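Long-range contacts in small heat shock protein hsp20 family (Sulfolobus solfataricus, PDB 4RZK), which probably binds unfolded proteins as a small heat shock chaperone under stress, and appears here as its alpha-crystallin domain, in a dimer: residues Ala11-Lys16 with Lys58-Pro63; Ile20-Glu25 with Ile82-Lys87; Ala24-Val29 with Arg54-Glu59; Glu32-Lys37 with Ile47-Glu52. One frame throughout, in Å; residues are numbered along the deposited sequence.

Contact 1: residues Ala11-Lys16 with Lys58-Pro63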
# COMPACT_ATOMS: atom_id res chain seq x y z
N ALA A 11 0.05 -0.48 10.21
CA ALA A 11 0.25 0.81 10.84
C ALA A 11 1.44 0.77 11.76
O ALA A 11 1.64 -0.19 12.47
CB ALA A 11 -0.99 1.19 11.61
N ASP A 12 2.23 1.82 11.76
CA ASP A 12 3.30 1.94 12.72
C ASP A 12 3.19 3.27 13.41
O ASP A 12 3.11 4.29 12.77
CB ASP A 12 4.64 1.83 12.04
CG ASP A 12 5.76 1.57 13.00
OD1 ASP A 12 6.90 1.91 12.68
OD2 ASP A 12 5.49 1.02 14.08
N VAL A 13 3.20 3.27 14.73
CA VAL A 13 3.16 4.54 15.42
C VAL A 13 4.47 4.82 16.12
O VAL A 13 4.98 4.00 16.85
CB VAL A 13 1.99 4.61 16.40
CG1 VAL A 13 1.68 3.24 16.95
CG2 VAL A 13 2.30 5.58 17.52
N ILE A 14 5.06 5.97 15.81
CA ILE A 14 6.32 6.35 16.38
C ILE A 14 6.19 7.73 17.00
O ILE A 14 5.69 8.65 16.37
CB ILE A 14 7.41 6.38 15.32
CG1 ILE A 14 8.46 5.32 15.61
CG2 ILE A 14 8.04 7.76 15.26
CD1 ILE A 14 9.18 5.50 16.92
N GLU A 15 6.64 7.88 18.23
CA GLU A 15 6.56 9.16 18.89
C GLU A 15 7.96 9.69 19.15
O GLU A 15 8.79 9.01 19.72
CB GLU A 15 5.81 9.05 20.21
CG GLU A 15 6.70 8.95 21.43
CD GLU A 15 6.13 8.04 22.50
OE1 GLU A 15 5.43 8.53 23.39
OE2 GLU A 15 6.39 6.83 22.45
N LYS A 16 8.20 10.91 18.70
CA LYS A 16 9.42 11.62 19.04
C LYS A 16 9.10 13.01 19.56
O LYS A 16 8.41 13.78 18.90
CB LYS A 16 10.35 11.70 17.83
CG LYS A 16 10.26 12.99 17.04
CD LYS A 16 11.41 13.10 16.05
CE LYS A 16 10.91 13.04 14.61
NZ LYS A 16 11.67 12.03 13.81
N LYS A 58 -8.97 1.18 11.02
CA LYS A 58 -8.03 0.89 12.09
C LYS A 58 -8.23 1.83 13.26
O LYS A 58 -8.57 2.98 13.08
CB LYS A 58 -6.60 1.02 11.58
CG LYS A 58 -5.55 0.85 12.66
CD LYS A 58 -5.21 -0.61 12.87
CE LYS A 58 -3.76 -0.79 13.25
NZ LYS A 58 -3.57 -1.95 14.14
N GLU A 59 -8.01 1.33 14.46
CA GLU A 59 -8.02 2.19 15.62
C GLU A 59 -6.76 1.96 16.42
O GLU A 59 -6.35 0.84 16.64
CB GLU A 59 -9.29 2.02 16.43
CG GLU A 59 -9.21 1.08 17.61
CD GLU A 59 -10.57 0.87 18.23
OE1 GLU A 59 -10.67 0.08 19.18
OE2 GLU A 59 -11.53 1.51 17.77
N ILE A 60 -6.13 3.05 16.83
CA ILE A 60 -4.85 2.99 17.50
C ILE A 60 -4.92 3.63 18.85
O ILE A 60 -5.41 4.73 18.99
CB ILE A 60 -3.79 3.76 16.72
CG1 ILE A 60 -3.37 2.99 15.47
CG2 ILE A 60 -2.60 4.01 17.62
CD1 ILE A 60 -3.77 3.69 14.20
N ASP A 61 -4.38 2.95 19.85
CA ASP A 61 -4.28 3.53 21.16
C ASP A 61 -2.95 4.22 21.21
O ASP A 61 -1.91 3.60 21.07
CB ASP A 61 -4.32 2.44 22.22
CG ASP A 61 -5.54 1.56 22.10
OD1 ASP A 61 -6.63 1.99 22.54
OD2 ASP A 61 -5.43 0.45 21.57
N LEU A 62 -2.98 5.53 21.41
CA LEU A 62 -1.79 6.34 21.43
C LEU A 62 -1.03 6.28 22.75
O LEU A 62 -1.62 6.10 23.79
CB LEU A 62 -2.15 7.77 21.08
CG LEU A 62 -2.81 7.92 19.72
CD1 LEU A 62 -3.53 9.24 19.60
CD2 LEU A 62 -1.78 7.77 18.62
N PRO A 63 0.28 6.44 22.68
CA PRO A 63 1.13 6.47 23.86
C PRO A 63 0.79 7.64 24.77
O PRO A 63 0.92 7.52 25.97
CB PRO A 63 2.54 6.61 23.29
CG PRO A 63 2.39 6.68 21.81
CD PRO A 63 1.05 6.12 21.48
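Where the two layers of the alpha-crystallin beta sandwich part company, Ala-11, Val-13 and Glu-15 of strand 6-16 look across at Lys-58, Ile-60 and Pro-63. The segments run in nearly the same direction, 19° apart, but no hydrogen bond joins them, and even at Glu-15 and Pro-63 their CA atoms stay 7.8 Å apart. Contact between the two segments is made by side chains. At one end Lys-58, its CG anti to the backbone N (chi1 175°) and its chain bent further out, lays CE 3.8 Å from Ala-11 CB; its NZ makes a long, weak ion pair with Glu-8. In the middle Val-13 spreads its two methyls over two partners. CG1 lies 4.4 Å from Ile-60 CG2, whereas CG2 meets Pro-63 tip to tip, 4.2 Å from its CD. At the far end Glu-15 and Pro-63 also reach toward each other: the carboxylate rests against the proline ring, with Glu-15 OE1 3.5 Å from Pro-63 CB, and both residues pack on Ile-20. Ile-60 is buried and continues inward to Ile-47, while the Glu-15 end is exposed. Earlier in its length strand 6-16 runs parallel beside 55-61; here its backbone pairs with 19-25 instead. This change of partner between the layers, with Val-13 and Ile-60 packed in the opening, belongs to the immunoglobulin-like sandwich of the alpha-crystallin domain.

Contact 2: residues Ile20-Glu25 with Ile82-Lys87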
# COMPACT_ATOMS: atom_id res chain seq x y z
N ILE A 20 3.72 12.99 17.76
CA ILE A 20 3.55 11.57 17.53
C ILE A 20 3.21 11.40 16.06
O ILE A 20 2.33 12.05 15.55
CB ILE A 20 2.39 10.99 18.34
CG1 ILE A 20 2.79 10.79 19.79
CG2 ILE A 20 1.97 9.65 17.77
CD1 ILE A 20 1.77 10.00 20.58
N LYS A 21 3.92 10.52 15.39
CA LYS A 21 3.68 10.33 13.98
C LYS A 21 3.06 8.98 13.81
O LYS A 21 3.60 8.00 14.27
CB LYS A 21 4.96 10.46 13.17
CG LYS A 21 5.54 11.87 13.13
CD LYS A 21 6.83 11.92 12.33
CE LYS A 21 7.39 13.33 12.27
NZ LYS A 21 8.67 13.39 11.51
N VAL A 22 1.95 8.91 13.09
CA VAL A 22 1.33 7.63 12.80
C VAL A 22 1.34 7.34 11.32
O VAL A 22 0.94 8.16 10.53
CB VAL A 22 -0.11 7.55 13.33
CG1 VAL A 22 -0.75 6.25 12.91
CG2 VAL A 22 -0.12 7.69 14.83
N VAL A 23 1.80 6.16 10.95
CA VAL A 23 1.90 5.79 9.55
C VAL A 23 1.00 4.62 9.21
O VAL A 23 1.03 3.61 9.88
CB VAL A 23 3.34 5.40 9.20
CG1 VAL A 23 3.39 4.75 7.84
CG2 VAL A 23 4.23 6.61 9.24
N ALA A 24 0.19 4.78 8.18
CA ALA A 24 -0.73 3.74 7.75
C ALA A 24 -0.67 3.46 6.27
O ALA A 24 -0.66 4.36 5.47
CB ALA A 24 -2.15 4.13 8.15
N GLU A 25 -0.70 2.18 5.92
CA GLU A 25 -0.75 1.82 4.54
C GLU A 25 -2.15 1.46 4.19
O GLU A 25 -2.72 0.54 4.72
CB GLU A 25 0.07 0.59 4.30
CG GLU A 25 1.49 0.73 4.70
CD GLU A 25 2.28 -0.37 4.09
OE1 GLU A 25 1.68 -1.30 3.56
OE2 GLU A 25 3.51 -0.29 4.13
N ILE A 82 0.42 10.75 9.34
CA ILE A 82 -0.21 11.85 10.03
C ILE A 82 0.59 12.21 11.26
O ILE A 82 1.09 11.34 11.95
CB ILE A 82 -1.64 11.51 10.43
CG1 ILE A 82 -1.83 11.74 11.91
CG2 ILE A 82 -1.97 10.07 10.08
CD1 ILE A 82 -2.94 12.73 12.20
N THR A 83 0.70 13.50 11.53
CA THR A 83 1.50 13.96 12.65
C THR A 83 0.61 14.57 13.71
O THR A 83 -0.21 15.43 13.42
CB THR A 83 2.54 14.98 12.19
OG1 THR A 83 2.42 15.20 10.78
CG2 THR A 83 3.92 14.48 12.49
N LEU A 84 0.80 14.13 14.94
CA LEU A 84 -0.07 14.53 16.03
C LEU A 84 0.71 15.25 17.09
O LEU A 84 1.88 14.98 17.30
CB LEU A 84 -0.71 13.30 16.66
CG LEU A 84 -1.46 12.35 15.74
CD1 LEU A 84 -1.73 11.06 16.49
CD2 LEU A 84 -2.76 12.98 15.28
N LYS A 85 0.04 16.18 17.77
CA LYS A 85 0.66 16.95 18.83
C LYS A 85 0.21 16.48 20.20
O LYS A 85 -0.96 16.25 20.43
CB LYS A 85 0.34 18.43 18.68
N LYS A 86 1.17 16.33 21.11
CA LYS A 86 0.88 15.91 22.46
C LYS A 86 0.15 17.01 23.18
O LYS A 86 0.30 18.17 22.84
CB LYS A 86 2.17 15.57 23.20
CG LYS A 86 2.60 14.12 23.10
CD LYS A 86 4.07 13.97 23.46
CE LYS A 86 4.44 12.51 23.68
NZ LYS A 86 4.89 12.26 25.08
N LYS A 87 -0.66 16.65 24.16
CA LYS A 87 -1.37 17.65 24.93
C LYS A 87 -0.39 18.49 25.72
O LYS A 87 0.52 17.97 26.35
CB LYS A 87 -2.38 16.99 25.87
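Between Ile-20 and Leu-84, and again between Val-22 and Ile-82, the flat groups that meet are peptide units; no side-chain ring takes part. Ile-82 N lies in the carbonyl plane of Val-22, 2.9 Å from Val-22 O, while Ile-20 N comes to Leu-84 O tilted 25° from that carbonyl's plane. The return bonds, Leu-84 N to Ile-20 O at 2.7 Å and Val-22 N to Ile-82 O at 2.8 Å, run nearly along the C=O axis. Two hydrogen-bonded pairs thus enclose the non-hydrogen-bonded pair Lys-21 and Thr-83, whose CA atoms are 4.4 Å apart. There Lys-21 CA offers a CA-H...O contact to Ile-82 O at 3.4 Å. On the buried face of the sheet, Leu-84 CD1 is shared by two side chains, standing 4.2 Å from Ile-20 CG2 and 4.1 Å from Val-22 CG2. Val-22 CG2, anti to the carbonyl carbon with CG1 anti to the backbone N (chi1 176°), is the branch that meets Leu-84. Leu-62 and Val-66 add to the cover of Leu-84. On the other face Lys-21 and Thr-83 lie side by side, pointing the same way, and Thr-83 OG1 is hydrogen-bonded to Lys-72 O in strand 72-76. Paired amides in the backbone, an apolar face turned inward and a polar one outward imply an antiparallel pair that lines the hydrophobic core while keeping its buried backbone groups satisfied.

Contact 3: residues Ala24-Val29 with Arg54-Glu59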
# COMPACT_ATOMS: atom_id res chain seq x y z
N ALA A 24 0.19 4.78 8.18
CA ALA A 24 -0.73 3.74 7.75
C ALA A 24 -0.67 3.46 6.27
O ALA A 24 -0.66 4.36 5.47
CB ALA A 24 -2.15 4.13 8.15
N GLU A 25 -0.70 2.18 5.92
CA GLU A 25 -0.75 1.82 4.54
C GLU A 25 -2.15 1.46 4.19
O GLU A 25 -2.72 0.54 4.72
CB GLU A 25 0.07 0.59 4.30
CG GLU A 25 1.49 0.73 4.70
CD GLU A 25 2.28 -0.37 4.09
OE1 GLU A 25 1.68 -1.30 3.56
OE2 GLU A 25 3.51 -0.29 4.13
N VAL A 26 -2.68 2.19 3.24
CA VAL A 26 -4.03 1.96 2.80
C VAL A 26 -4.10 2.04 1.29
O VAL A 26 -4.77 2.89 0.75
CB VAL A 26 -4.91 3.06 3.38
CG1 VAL A 26 -6.15 3.24 2.55
CG2 VAL A 26 -5.23 2.78 4.82
N PRO A 27 -3.43 1.14 0.58
CA PRO A 27 -3.41 1.30 -0.87
C PRO A 27 -4.72 0.88 -1.53
O PRO A 27 -5.43 0.01 -1.03
CB PRO A 27 -2.26 0.39 -1.30
CG PRO A 27 -2.20 -0.65 -0.25
CD PRO A 27 -2.60 0.00 1.03
N GLY A 28 -5.02 1.53 -2.65
CA GLY A 28 -6.22 1.29 -3.41
C GLY A 28 -7.09 2.51 -3.32
O GLY A 28 -7.84 2.83 -4.24
N VAL A 29 -6.95 3.22 -2.22
CA VAL A 29 -7.90 4.24 -1.85
C VAL A 29 -7.41 5.63 -2.22
O VAL A 29 -6.24 5.93 -2.06
CB VAL A 29 -8.18 4.14 -0.34
CG1 VAL A 29 -8.99 5.29 0.13
CG2 VAL A 29 -8.89 2.83 -0.04
N ARG A 54 -11.26 -1.84 -2.15
CA ARG A 54 -10.66 -2.04 -0.84
C ARG A 54 -11.22 -1.13 0.24
O ARG A 54 -11.39 0.05 0.02
CB ARG A 54 -9.15 -1.90 -0.94
CG ARG A 54 -8.47 -3.19 -1.33
CD ARG A 54 -7.09 -2.97 -1.89
NE ARG A 54 -7.12 -2.86 -3.34
CZ ARG A 54 -6.67 -3.79 -4.15
NH1 ARG A 54 -6.73 -3.62 -5.46
NH2 ARG A 54 -6.17 -4.90 -3.66
N GLN A 55 -11.50 -1.68 1.41
CA GLN A 55 -11.94 -0.87 2.54
C GLN A 55 -11.15 -1.15 3.82
O GLN A 55 -10.93 -2.29 4.16
CB GLN A 55 -13.45 -1.01 2.74
CG GLN A 55 -14.03 -2.40 2.54
CD GLN A 55 -14.23 -2.78 1.10
OE1 GLN A 55 -14.80 -2.03 0.32
NE2 GLN A 55 -13.75 -3.95 0.73
N TYR A 56 -10.71 -0.11 4.52
CA TYR A 56 -9.91 -0.27 5.73
C TYR A 56 -10.48 0.48 6.90
O TYR A 56 -11.02 1.55 6.75
CB TYR A 56 -8.49 0.22 5.53
CG TYR A 56 -7.78 -0.19 4.27
CD1 TYR A 56 -6.79 -1.15 4.30
CD2 TYR A 56 -8.05 0.41 3.07
CE1 TYR A 56 -6.12 -1.52 3.16
CE2 TYR A 56 -7.39 0.05 1.93
CZ TYR A 56 -6.42 -0.92 1.99
OH TYR A 56 -5.75 -1.29 0.85
N TYR A 57 -10.36 -0.11 8.08
CA TYR A 57 -10.60 0.58 9.34
C TYR A 57 -9.53 0.20 10.33
O TYR A 57 -9.21 -0.96 10.46
CB TYR A 57 -11.98 0.22 9.87
CG TYR A 57 -12.31 0.77 11.23
CD1 TYR A 57 -13.02 1.94 11.38
CD2 TYR A 57 -11.92 0.11 12.37
CE1 TYR A 57 -13.33 2.44 12.63
CE2 TYR A 57 -12.21 0.60 13.62
CZ TYR A 57 -12.92 1.77 13.73
OH TYR A 57 -13.20 2.24 14.98
N LYS A 58 -8.97 1.18 11.02
CA LYS A 58 -8.03 0.89 12.09
C LYS A 58 -8.23 1.83 13.26
O LYS A 58 -8.57 2.98 13.08
CB LYS A 58 -6.60 1.02 11.58
CG LYS A 58 -5.55 0.85 12.66
CD LYS A 58 -5.21 -0.61 12.87
CE LYS A 58 -3.76 -0.79 13.25
NZ LYS A 58 -3.57 -1.95 14.14
N GLU A 59 -8.01 1.33 14.46
CA GLU A 59 -8.02 2.19 15.62
C GLU A 59 -6.76 1.96 16.42
O GLU A 59 -6.35 0.84 16.64
CB GLU A 59 -9.29 2.02 16.43
CG GLU A 59 -9.21 1.08 17.61
CD GLU A 59 -10.57 0.87 18.23
OE1 GLU A 59 -10.67 0.08 19.18
OE2 GLU A 59 -11.53 1.51 17.77
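Pro-27 O is met by two residues of the opposite segment: Tyr-56 gives its hydroxyl hydrogen to it, and Arg-54 CD lies 3.5 Å from the same oxygen. The hydroxyl bond is modelled as very short, so its length is doubtful, but the oxygen stands at the edge of the phenol ring. Tyr-56 carries most of the contact. Its CG is anti to the carbonyl carbon (chi1 -46°), and the ring slides past Val-26 and Val-29 in the opposite direction to their side chains. Over one face sits Val-26 CA, 4.0 Å from the ring centroid in a CH-pi contact, while Val-26 CG1 comes to 3.4 Å from Tyr-56 CD2. Val-29 CG2 lies in the ring plane at the edge, 3.7 Å from Tyr-56 CE2, and the Pro-27 ring crosses the phenol at about a right angle, with Pro-27 CD 4.0 Å from Tyr-56 CZ. An alanine in place of Val-26 removes both methyls and would probably leave the CD2 side of the ring with a gap, letting it shift. Val-26 to Val-29 form a type II turn with Gly-28 at its third position; at phi 113° a CB would be jammed against the carbonyl O of Pro-27 and would clash with Arg-54 NE. Between subunits, Arg-54 NH2 pairs with Glu-25 of the second subunit; reciprocally, Glu-25 of this chain bridges to Arg-54 and Arg-7 of that subunit, charges that would tend to keep it ionised. This turn packed on Tyr-56, with reciprocal Arg-Glu salt bridges, forms part of the dimer interface of the alpha-crystallin domain.

Contact 4: residues Glu32-Lys37 with Ile47-Glu52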
# COMPACT_ATOMS: atom_id res chain seq x y z
N GLU A 32 -9.36 11.52 -0.76
CA GLU A 32 -10.64 12.04 -0.28
C GLU A 32 -11.49 10.94 0.35
O GLU A 32 -12.40 11.22 1.12
CB GLU A 32 -11.43 12.73 -1.41
CG GLU A 32 -11.13 12.24 -2.80
CD GLU A 32 -9.78 12.72 -3.29
OE1 GLU A 32 -9.61 13.96 -3.47
OE2 GLU A 32 -8.88 11.87 -3.45
N ASP A 33 -11.17 9.70 0.02
CA ASP A 33 -11.88 8.54 0.56
C ASP A 33 -11.36 8.13 1.93
O ASP A 33 -11.74 7.09 2.46
CB ASP A 33 -11.76 7.33 -0.38
CG ASP A 33 -12.66 7.42 -1.59
OD1 ASP A 33 -13.69 8.13 -1.54
OD2 ASP A 33 -12.33 6.74 -2.59
N ILE A 34 -10.48 8.95 2.50
CA ILE A 34 -9.90 8.66 3.80
C ILE A 34 -10.47 9.57 4.86
O ILE A 34 -10.66 10.75 4.62
CB ILE A 34 -8.37 8.81 3.76
CG1 ILE A 34 -7.79 7.98 2.61
CG2 ILE A 34 -7.74 8.43 5.10
CD1 ILE A 34 -6.33 8.20 2.37
N LYS A 35 -10.73 9.02 6.03
CA LYS A 35 -11.16 9.80 7.19
C LYS A 35 -10.26 9.54 8.39
O LYS A 35 -10.01 8.40 8.73
CB LYS A 35 -12.60 9.48 7.56
CG LYS A 35 -13.59 9.64 6.42
CD LYS A 35 -13.59 11.05 5.87
CE LYS A 35 -14.00 11.06 4.40
NZ LYS A 35 -14.04 12.44 3.84
N VAL A 36 -9.78 10.59 9.02
CA VAL A 36 -8.96 10.46 10.21
C VAL A 36 -9.58 11.20 11.38
O VAL A 36 -9.90 12.37 11.27
CB VAL A 36 -7.57 11.05 9.97
CG1 VAL A 36 -6.79 11.07 11.26
CG2 VAL A 36 -6.83 10.26 8.92
N LYS A 37 -9.78 10.53 12.50
CA LYS A 37 -10.36 11.21 13.65
C LYS A 37 -9.77 10.77 14.97
O LYS A 37 -9.22 9.68 15.09
CB LYS A 37 -11.88 11.06 13.63
CG LYS A 37 -12.49 10.71 14.97
CD LYS A 37 -13.96 10.39 14.81
CE LYS A 37 -14.23 8.90 14.91
NZ LYS A 37 -15.27 8.46 13.95
N ILE A 47 -8.80 5.63 11.97
CA ILE A 47 -8.64 5.81 10.53
C ILE A 47 -9.60 4.99 9.69
O ILE A 47 -9.69 3.78 9.84
CB ILE A 47 -7.22 5.44 10.10
CG1 ILE A 47 -6.19 6.37 10.71
CG2 ILE A 47 -7.09 5.48 8.60
CD1 ILE A 47 -4.83 5.75 10.81
N THR A 48 -10.30 5.65 8.78
CA THR A 48 -11.24 4.99 7.89
C THR A 48 -10.91 5.25 6.44
O THR A 48 -10.85 6.39 6.04
CB THR A 48 -12.63 5.57 8.10
OG1 THR A 48 -13.29 4.86 9.15
CG2 THR A 48 -13.43 5.44 6.85
N ALA A 49 -10.73 4.20 5.65
CA ALA A 49 -10.49 4.36 4.23
C ALA A 49 -11.42 3.51 3.39
O ALA A 49 -11.54 2.33 3.62
CB ALA A 49 -9.05 4.03 3.91
N LYS A 50 -12.09 4.12 2.43
CA LYS A 50 -13.06 3.42 1.60
C LYS A 50 -12.89 3.60 0.10
O LYS A 50 -12.71 4.69 -0.39
CB LYS A 50 -14.48 3.83 1.98
CG LYS A 50 -15.33 2.71 2.53
CD LYS A 50 -16.09 3.17 3.76
CE LYS A 50 -15.98 2.17 4.88
NZ LYS A 50 -16.87 1.00 4.64
N SER A 51 -12.96 2.50 -0.63
CA SER A 51 -12.91 2.54 -2.08
C SER A 51 -13.62 1.28 -2.51
O SER A 51 -13.84 0.41 -1.70
CB SER A 51 -11.47 2.59 -2.57
OG SER A 51 -11.12 1.39 -3.22
N GLU A 52 -14.04 1.19 -3.76
CA GLU A 52 -14.85 0.05 -4.14
C GLU A 52 -14.14 -1.27 -3.97
O GLU A 52 -14.67 -2.22 -3.43
CB GLU A 52 -15.24 0.17 -5.60
CG GLU A 52 -16.50 0.96 -5.86
CD GLU A 52 -16.99 0.77 -7.27
OE1 GLU A 52 -17.64 -0.25 -7.52
OE2 GLU A 52 -16.72 1.63 -8.12
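Asp-33 and Lys-50 open the pairing of a beta hairpin, strands 34-39 and 44-50, at one margin of the alpha-crystallin sandwich. Asp-33 ends a short 3-10 turn, and its carbonyl O accepts Lys-50 N at 3.0 Å, the amide tilted 24° from the carbonyl plane. Its side chain is modelled beside Lys-50 O, too closely for detail to be relied on, and Asp-33 OD2 comes to 4.2 Å from Ser-51 CB. An alanine here takes away the carboxylate and would probably leave the Lys-50 carbonyl and Ser-51 CB less covered on this side. Next, Ile-34 turns to the inner face with Ala-49, its CG1 4.3 Å from Ala-49 CB, and packs on Leu-80 of strand 79-85. Lys-35 forms the hydrogen-bonded pair with Thr-48: Lys-35 N gives to Thr-48 O at 2.6 Å, and Thr-48 N returns to Lys-35 O at 2.8 Å. On this outer face the two CB atoms of Lys-35 and Thr-48 are 3.9 Å apart. Beyond them the lysine chain bends at CD (chi2 -59°) and turns back, NZ making a weak hydrogen bond to Glu-32 O. Val-36 returns to the inner face opposite Ile-47 in a non-hydrogen-bonded pair. There Val-36 CG2 lies 4.3 Å from Ile-47 CG1.

How the contacts relate
From the N terminus, strand 6-16 comes first, and contact 1 closes the long loop from it to 58-63. Contact 2 starts on the next strand and ends near the C terminus, so it crosses contact 1. Contact 3 leaves the end of that same strand and returns to the beginning of 55-61, sharing Ala-24 and Glu-25 with contact 2 and Lys-58 and Glu-59 with contact 1. Contact 4, a local hairpin, nests inside the loops of all three others. Contacts 1 and 2 meet where strands 6-16 and 19-25 pair, and contacts 3 and 4 where 44-50 and 55-61 pair. Packing of Ala-24 on Ile-47 and Ile-82 on Val-36 joins contacts 2 and 4 across the sandwich.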